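Local coordinates for protein cytochrome c, putative (Geobacter sulfurreducens, PDB 2CZS) that carries two covalently attached c-type hemes, each with two histidine axial ligands, and probably serves in electron transport, at residues E39-H42 with G47-F50. Residues are numbered along the deposited sequence; the frame is centred on the assembly and turned at random.
Sequences ECHH and GIPF. With HEM (protoporphyrin IX containing Fe), chain F.
His41 and Ile48 run side by side and point the same way, both ending at one heme. The imidazole is end-on to the porphyrin: its NE2 lies 2.0 Å from the heme iron. Ile48 keeps alongside, with CB 4.0 Å from His41 ND1, and its outer branch goes on to the macrocycle. With CG1 anti to the carbonyl carbon and the chain beyond it extended (chi2 173°), CD1 reaches to 3.2 Å from heme C2D, over pyrrole ring D. A water in the plane of the imidazole accepts from His41 ND1 at 2.8 Å and donates to Ile48 O, a water bridge that should fix the ring's rotation and may strengthen its donation to the metal. This is the end of the c-type CXXCH motif: Cys40 SG is covalently bonded to heme CAC, Cys37 makes the other thioether, and His17 is the iron's second axial ligand.

One good main-chain bond and one weak one link the two loop segments. Ile48 N donates to Cys40 O at 2.7 Å, fairly straight (157° at the hydrogen), whereas the His42 N to Ile48 O bond is weak. Phe50 leans its ring obliquely toward His41 O, CZ at 3.6 Å, and one face carries the same water near its rim; beyond, it stacks on His54, an axial ligand of the second heme. The His42 ring turns back obliquely toward Gly47, CE1 lying 3.6 Å from its CA, while ND1 hydrogen-bonds Val38 O.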
loop_
_atom_site.group_PDB
_atom_site.type_symbol
_atom_site.label_atom_id
_atom_site.label_comp_id
_atom_site.label_asym_id
_atom_site.label_seq_id
_atom_site.Cartn_x
_atom_site.Cartn_y
_atom_site.Cartn_z
ATOM N N GLU A 39 7.548 -4.615 0.835
ATOM C CA GLU A 39 8.145 -5.847 0.308
ATOM C C GLU A 39 8.319 -5.790 -1.182
ATOM O O GLU A 39 9.342 -6.244 -1.698
ATOM C CB GLU A 39 7.279 -7.055 0.627
ATOM C CG GLU A 39 7.245 -7.386 2.100
ATOM C CD GLU A 39 6.337 -8.556 2.389
ATOM O OE1 GLU A 39 6.353 -9.048 3.536
ATOM O OE2 GLU A 39 5.609 -8.990 1.462
ATOM N N CYS A 40 7.319 -5.235 -1.863
ATOM C CA CYS A 40 7.308 -5.122 -3.314
ATOM C C CYS A 40 7.495 -3.698 -3.805
ATOM O O CYS A 40 8.170 -3.461 -4.805
ATOM C CB CYS A 40 6.021 -5.718 -3.869
ATOM S SG CYS A 40 5.864 -7.443 -3.452
ATOM N N HIS A 41 6.883 -2.750 -3.106
ATOM C CA HIS A 41 6.900 -1.368 -3.506
ATOM C C HIS A 41 8.052 -0.640 -2.838
ATOM O O HIS A 41 7.928 -0.172 -1.729
ATOM C CB HIS A 41 5.558 -0.720 -3.163
ATOM C CG HIS A 41 4.404 -1.245 -3.970
ATOM N ND1 HIS A 41 4.151 -0.812 -5.252
ATOM C CD2 HIS A 41 3.420 -2.129 -3.669
ATOM C CE1 HIS A 41 3.062 -1.407 -5.713
ATOM N NE2 HIS A 41 2.606 -2.221 -4.777
ATOM N N HIS A 42 9.180 -0.575 -3.530
ATOM C CA HIS A 42 10.347 0.068 -2.965
ATOM C C HIS A 42 11.217 0.602 -4.073
ATOM O O HIS A 42 10.915 0.435 -5.244
ATOM C CB HIS A 42 11.119 -0.904 -2.059
ATOM C CG HIS A 42 11.623 -2.122 -2.764
ATOM N ND1 HIS A 42 11.014 -3.351 -2.669
ATOM C CD2 HIS A 42 12.704 -2.308 -3.557
ATOM C CE1 HIS A 42 11.684 -4.239 -3.372
ATOM N NE2 HIS A 42 12.715 -3.631 -3.920
ATOM N N GLY A 47 11.968 -4.981 -7.352
ATOM C CA GLY A 47 10.689 -4.511 -6.839
ATOM C C GLY A 47 10.010 -3.562 -7.803
ATOM O O GLY A 47 10.340 -3.512 -8.992
ATOM N N ILE A 48 9.053 -2.802 -7.279
ATOM C CA ILE A 48 8.248 -1.898 -8.088
ATOM C C ILE A 48 8.513 -0.472 -7.656
ATOM O O ILE A 48 8.062 -0.029 -6.587
ATOM C CB ILE A 48 6.749 -2.233 -7.990
ATOM C CG1 ILE A 48 6.532 -3.700 -8.349
ATOM C CG2 ILE A 48 5.937 -1.307 -8.918
ATOM C CD1 ILE A 48 5.152 -4.179 -8.141
ATOM N N PRO A 49 9.299 0.251 -8.455
ATOM C CA PRO A 49 9.665 1.576 -7.969
ATOM C C PRO A 49 8.482 2.514 -8.026
ATOM O O PRO A 49 7.596 2.337 -8.855
ATOM C CB PRO A 49 10.764 2.019 -8.937
ATOM C CG PRO A 49 10.422 1.293 -10.217
ATOM C CD PRO A 49 9.880 -0.038 -9.783
ATOM N N PHE A 50 8.469 3.505 -7.148
ATOM C CA PHE A 50 7.457 4.548 -7.183
ATOM C C PHE A 50 7.702 5.443 -8.384
ATOM O O PHE A 50 8.838 5.510 -8.868
ATOM C CB PHE A 50 7.543 5.378 -5.910
ATOM C CG PHE A 50 7.250 4.611 -4.661
ATOM C CD1 PHE A 50 8.283 4.167 -3.839
ATOM C CD2 PHE A 50 5.932 4.324 -4.300
ATOM C CE1 PHE A 50 8.009 3.467 -2.672
ATOM C CE2 PHE A 50 5.656 3.615 -3.144
ATOM C CZ PHE A 50 6.683 3.192 -2.324
HETATM C CHA HEM F . 0.338 -2.067 -8.022
HETATM C CHB HEM F . -0.784 -0.570 -3.610
HETATM C CHC HEM F . 1.310 -4.514 -1.741
HETATM C CHD HEM F . 2.653 -5.897 -6.156
HETATM C C1A HEM F . -0.138 -1.314 -7.001
HETATM C C2A HEM F . -0.773 -0.037 -7.171
HETATM C C3A HEM F . -1.075 0.377 -5.936
HETATM C C4A HEM F . -0.642 -0.629 -4.986
HETATM C CMA HEM F . -1.775 1.683 -5.526
HETATM C CAA HEM F . -0.988 0.683 -8.531
HETATM C CBA HEM F . -2.225 0.153 -9.232
HETATM C CGA HEM F . -2.546 0.916 -10.494
HETATM O O1A HEM F . -1.652 1.505 -11.165
HETATM O O2A HEM F . -3.761 0.933 -10.802
HETATM C C1B HEM F . -0.344 -1.517 -2.725
HETATM C C2B HEM F . -0.511 -1.452 -1.294
HETATM C C3B HEM F . 0.053 -2.558 -0.755
HETATM C C4B HEM F . 0.622 -3.348 -1.833
HETATM C CMB HEM F . -1.244 -0.272 -0.606
HETATM C CAB HEM F . 0.095 -2.974 0.730
HETATM C CBB HEM F . -1.087 -3.104 1.419
HETATM C C1C HEM F . 1.918 -5.169 -2.795
HETATM C C2C HEM F . 2.761 -6.354 -2.614
HETATM C C3C HEM F . 3.126 -6.746 -3.864
HETATM C C4C HEM F . 2.519 -5.832 -4.794
HETATM C CMC HEM F . 3.167 -6.976 -1.265
HETATM C CAC HEM F . 4.006 -7.947 -4.279
HETATM C CBC HEM F . 3.510 -9.180 -4.115
HETATM C C1D HEM F . 2.110 -5.047 -7.075
HETATM C C2D HEM F . 2.173 -5.155 -8.523
HETATM C C3D HEM F . 1.476 -3.946 -9.095
HETATM C C4D HEM F . 1.036 -3.219 -7.936
HETATM C CMD HEM F . 2.829 -6.265 -9.361
HETATM C CAD HEM F . 1.242 -3.621 -10.593
HETATM C CBD HEM F . -0.239 -3.675 -10.963
HETATM C CGD HEM F . -0.825 -4.989 -10.548
HETATM O O1D HEM F . -0.581 -5.982 -11.273
HETATM O O2D HEM F . -1.523 -5.050 -9.503
HETATM N NA HEM F . -0.047 -1.652 -5.684
HETATM N NB HEM F . 0.366 -2.687 -3.016
HETATM N NC HEM F . 1.789 -4.874 -4.118
HETATM N ND HEM F . 1.448 -3.879 -6.777
HETATM FE FE HEM F . 0.873 -3.273 -4.865
HETATM O O HOH W 1 5.872 1.201 -6.105
#